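Local coordinates for protein folylpolyglutamate synthase/dihydrofolate synthase (PDB 1O5Z) that probably catalyses the ATP- and magnesium-dependent addition of L-glutamate to dihydropteroate and to tetrahydrofolyl-polyglutamates in folate biosynthesis, at residues A[308-311]-A[316-319]; A[318-323]-A[425-430]. All blocks are in the same frame, centred on the assembly; numbering follows the deposited sequence.

Interaction 1 of 2, residues A[308-311]-A[316-319]; sequences FEIL and KMYI
Leu311 and Tyr318 face each other as a hydrogen-bonded pair of an antiparallel beta hairpin, strands 309-313 and 316-320, at the edge of the mixed sheet of the glutamate ligase domain. Two backbone bonds close the pair: Leu311 N to Tyr318 O (3.0 Å, 157° at the hydrogen) and Tyr318 N to Leu311 O (3.0 Å, 148°). Tyr318 O also receives a CA-H...O contact from Ile310 CA. On the N-terminal side Phe308 and Glu309 both oppose Leu320, which defines a G1 beta bulge.

The apolar contacts are on the face bearing Ile310 and Ile319, a non-hydrogen-bonded pair whose side chains run side by side, CG1 to CG1 at 3.9 Å. Phe308 CE1 meets Ile319 CG2, while Ile310 CD1 lies over one face of the Phe308 ring, 3.7 Å above its plane and offset toward the rim. On the other face the Tyr318 ring, its CG beside the backbone N (chi1 -66°), brings its edge to Leu311 O. A leucine in place of Tyr318 has no phenol oxygen and would probably cost Lys316 NZ one of its hydroxyl partners, Thr411 OG1 being the other. The bond from Lys316 NZ to Tyr318 OH measures 2.7 Å.

Interaction 2 of 2, residues A[318-323]-A[425-430]; sequences YILDGA and GYVREF
Leu320 meets an arginine through the apolar part of that side chain: its CD1 sits 3.6 Å from Arg428 CG and 4.0 Å from Arg428 CB, well before the guanidinium begins. The two side chains cross at about a right angle, and the methyl lies against the base of the arginine chain. Arg428 CG stands anti to the backbone N (chi1 -165°), and the chain runs extended as far as NE, which carries the charged end away from the leucine to a salt bridge between Arg428 NH2 and Glu309 OE2 on the hairpin's other strand.

The second branch of Leu320 faces a different helix residue. Its CD2 is 4.3 Å from Val427 CG1, a looser apolar contact, and the fork of the leucine thus spans two successive residues of helix 421-433. CB points toward the helix, and chi1 of -54° with chi2 of 171° sets CD1 against Arg428 and CD2 toward Val427. The approach is nevertheless wide, as the nearest CA pair, Leu320 and Arg428, is 7.4 Å apart and only 126 Å² is buried in total.

Beyond Leu320 the segment makes no further contact with 425-430. Asp321 OD2 accepts from Ala323 N at 2.8 Å through its anti lone pair, forming an Asx turn.

This is a strand-to-helix layer of the alpha/beta glutamate ligase domain, with Val417 of the adjoining strand and Leu311 also touching Leu320. Its chemistry implies a division of labour along Arg428: methylenes supply apolar cover for a buried leucine, and the guanidinium is balanced by a carboxylate of the hairpin.

Interaction 1 joins the two strands of the hairpin, and interaction 2 sets the second of them, strand 316-320, against helix 421-433; the centres lie about 8 Å apart. Tyr318 and Ile319 lie in segments of both, although in interaction 2 it is Leu320 that meets the helix. Along the chain, 308-311 comes first, then 316-319 running into 318-323, and 425-430 follows after about a hundred residues. Two bonds tie the contacts directly: the charged bridge, 2.6 Å from Glu309 OE2 to Arg428 NH2, and a probable hydrogen bond of 2.7 Å between Glu309 O and Leu320 N. Together they join the edge hairpin of the six-stranded sheet to helix 421-433 within the C-terminal Mur ligase-type domain.

Interaction 1 of 2, residues A[308-311]-A[316-319]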
# COMPACT_ATOMS: atom_id res chain seq x y z
N PHE A 308 5.93 1.87 8.54
CA PHE A 308 7.20 1.81 9.29
C PHE A 308 8.25 2.46 8.47
O PHE A 308 9.30 1.88 8.17
CB PHE A 308 7.64 0.41 9.73
CG PHE A 308 8.70 0.44 10.82
CD1 PHE A 308 8.40 0.96 12.07
CD2 PHE A 308 9.99 0.02 10.57
CE1 PHE A 308 9.35 1.01 13.05
CE2 PHE A 308 10.95 0.08 11.57
CZ PHE A 308 10.61 0.61 12.80
N GLU A 309 7.88 3.68 8.13
CA GLU A 309 8.66 4.55 7.31
C GLU A 309 9.43 5.44 8.24
O GLU A 309 8.83 6.11 9.07
CB GLU A 309 7.74 5.45 6.47
CG GLU A 309 8.37 5.80 5.18
CD GLU A 309 7.68 6.91 4.48
OE1 GLU A 309 6.49 7.14 4.75
OE2 GLU A 309 8.37 7.55 3.66
N ILE A 310 10.74 5.45 8.09
CA ILE A 310 11.57 6.35 8.86
C ILE A 310 12.09 7.42 7.94
O ILE A 310 12.73 7.10 6.95
CB ILE A 310 12.76 5.58 9.53
CG1 ILE A 310 12.25 4.63 10.61
CG2 ILE A 310 13.76 6.56 10.15
CD1 ILE A 310 12.06 3.31 10.13
N LEU A 311 11.85 8.68 8.29
CA LEU A 311 12.30 9.83 7.54
C LEU A 311 13.19 10.67 8.44
O LEU A 311 12.73 11.15 9.45
CB LEU A 311 11.11 10.71 7.15
CG LEU A 311 10.50 10.70 5.76
CD1 LEU A 311 9.49 11.86 5.68
CD2 LEU A 311 11.53 10.82 4.64
N LYS A 316 16.51 15.04 12.63
CA LYS A 316 15.62 14.32 13.51
C LYS A 316 14.97 13.18 12.76
O LYS A 316 14.65 13.34 11.59
CB LYS A 316 14.54 15.22 14.09
CG LYS A 316 13.89 14.59 15.36
CD LYS A 316 12.41 14.91 15.54
CE LYS A 316 12.22 16.43 15.67
NZ LYS A 316 10.84 16.85 15.90
N MET A 317 14.80 12.04 13.45
CA MET A 317 14.13 10.89 12.88
C MET A 317 12.69 10.92 13.24
O MET A 317 12.36 11.22 14.38
CB MET A 317 14.62 9.58 13.43
CG MET A 317 16.04 9.42 13.34
SD MET A 317 16.37 7.73 12.82
CE MET A 317 16.34 8.08 11.04
N TYR A 318 11.89 10.53 12.26
CA TYR A 318 10.47 10.30 12.40
C TYR A 318 10.14 8.88 11.99
O TYR A 318 10.54 8.44 10.94
CB TYR A 318 9.70 11.24 11.50
CG TYR A 318 9.87 12.64 11.94
CD1 TYR A 318 10.86 13.44 11.39
CD2 TYR A 318 9.05 13.16 12.90
CE1 TYR A 318 11.03 14.73 11.83
CE2 TYR A 318 9.20 14.45 13.35
CZ TYR A 318 10.18 15.23 12.81
OH TYR A 318 10.32 16.50 13.29
N ILE A 319 9.41 8.17 12.84
CA ILE A 319 8.90 6.86 12.50
C ILE A 319 7.43 7.08 12.18
O ILE A 319 6.63 7.32 13.06
CB ILE A 319 9.11 5.87 13.65
CG1 ILE A 319 10.61 5.77 13.99
CG2 ILE A 319 8.62 4.48 13.24
CD1 ILE A 319 11.16 6.73 15.06

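Interaction 2 of 2, residues A[318-323]-A[425-430]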
# COMPACT_ATOMS: atom_id res chain seq x y z
N TYR A 318 11.89 10.53 12.26
CA TYR A 318 10.47 10.30 12.40
C TYR A 318 10.14 8.88 11.99
O TYR A 318 10.54 8.44 10.94
CB TYR A 318 9.70 11.24 11.50
CG TYR A 318 9.87 12.64 11.94
CD1 TYR A 318 10.86 13.44 11.39
CD2 TYR A 318 9.05 13.16 12.90
CE1 TYR A 318 11.03 14.73 11.83
CE2 TYR A 318 9.20 14.45 13.35
CZ TYR A 318 10.18 15.23 12.81
OH TYR A 318 10.32 16.50 13.29
N ILE A 319 9.41 8.17 12.84
CA ILE A 319 8.90 6.86 12.50
C ILE A 319 7.43 7.08 12.18
O ILE A 319 6.63 7.32 13.06
CB ILE A 319 9.11 5.87 13.65
CG1 ILE A 319 10.61 5.77 13.99
CG2 ILE A 319 8.62 4.48 13.24
CD1 ILE A 319 11.16 6.73 15.06
N LEU A 320 7.11 7.04 10.89
CA LEU A 320 5.76 7.27 10.42
C LEU A 320 5.16 5.90 10.24
O LEU A 320 5.59 5.12 9.40
CB LEU A 320 5.76 8.03 9.08
CG LEU A 320 6.56 9.37 9.10
CD1 LEU A 320 6.72 9.98 7.71
CD2 LEU A 320 5.96 10.34 10.06
N ASP A 321 4.16 5.60 11.05
CA ASP A 321 3.46 4.37 10.91
C ASP A 321 2.00 4.57 11.14
O ASP A 321 1.59 5.01 12.22
CB ASP A 321 4.01 3.34 11.88
CG ASP A 321 3.53 1.94 11.56
OD1 ASP A 321 4.39 1.12 11.13
OD2 ASP A 321 2.34 1.56 11.71
N GLY A 322 1.21 4.19 10.14
CA GLY A 322 -0.21 4.38 10.20
C GLY A 322 -1.00 3.42 11.07
O GLY A 322 -2.23 3.46 11.01
N ALA A 323 -0.32 2.53 11.82
CA ALA A 323 -0.95 1.63 12.78
C ALA A 323 -2.15 2.32 13.41
O ALA A 323 -2.02 3.48 13.83
CB ALA A 323 0.04 1.23 13.88
N GLY A 425 -0.46 10.59 7.04
CA GLY A 425 -0.35 11.14 5.72
C GLY A 425 -0.22 12.63 5.78
O GLY A 425 0.48 13.21 4.96
N TYR A 426 -0.88 13.25 6.74
CA TYR A 426 -0.85 14.69 6.91
C TYR A 426 0.50 15.21 7.35
O TYR A 426 1.05 16.14 6.80
CB TYR A 426 -1.88 15.04 7.96
CG TYR A 426 -2.08 16.53 8.25
CD1 TYR A 426 -2.91 17.33 7.46
CD2 TYR A 426 -1.47 17.10 9.36
CE1 TYR A 426 -3.09 18.64 7.78
CE2 TYR A 426 -1.64 18.40 9.66
CZ TYR A 426 -2.44 19.17 8.89
OH TYR A 426 -2.57 20.47 9.29
N VAL A 427 1.04 14.58 8.36
CA VAL A 427 2.39 14.89 8.85
C VAL A 427 3.50 14.57 7.84
O VAL A 427 4.45 15.31 7.70
CB VAL A 427 2.62 14.13 10.16
CG1 VAL A 427 4.10 14.18 10.58
CG2 VAL A 427 1.70 14.70 11.25
N ARG A 428 3.40 13.44 7.16
CA ARG A 428 4.34 13.10 6.13
C ARG A 428 4.32 14.15 5.08
O ARG A 428 5.35 14.52 4.54
CB ARG A 428 3.96 11.78 5.51
CG ARG A 428 5.07 11.18 4.70
CD ARG A 428 4.66 10.05 3.82
NE ARG A 428 5.87 9.44 3.30
CZ ARG A 428 6.53 9.91 2.28
NH1 ARG A 428 6.03 10.92 1.62
NH2 ARG A 428 7.64 9.33 1.86
N GLU A 429 3.13 14.62 4.73
CA GLU A 429 3.10 15.59 3.66
C GLU A 429 3.86 16.86 4.08
O GLU A 429 4.59 17.44 3.30
CB GLU A 429 1.69 15.95 3.22
CG GLU A 429 1.72 16.67 1.87
CD GLU A 429 0.38 17.07 1.35
OE1 GLU A 429 -0.59 16.65 1.95
OE2 GLU A 429 0.31 17.84 0.34
N PHE A 430 3.67 17.27 5.30
CA PHE A 430 4.26 18.50 5.72
C PHE A 430 5.74 18.37 5.85
O PHE A 430 6.49 19.27 5.50
CB PHE A 430 3.66 18.99 7.00
CG PHE A 430 3.95 20.43 7.24
CD1 PHE A 430 3.23 21.40 6.58
CD2 PHE A 430 4.97 20.81 8.11
CE1 PHE A 430 3.51 22.73 6.78
CE2 PHE A 430 5.25 22.15 8.31
CZ PHE A 430 4.54 23.11 7.65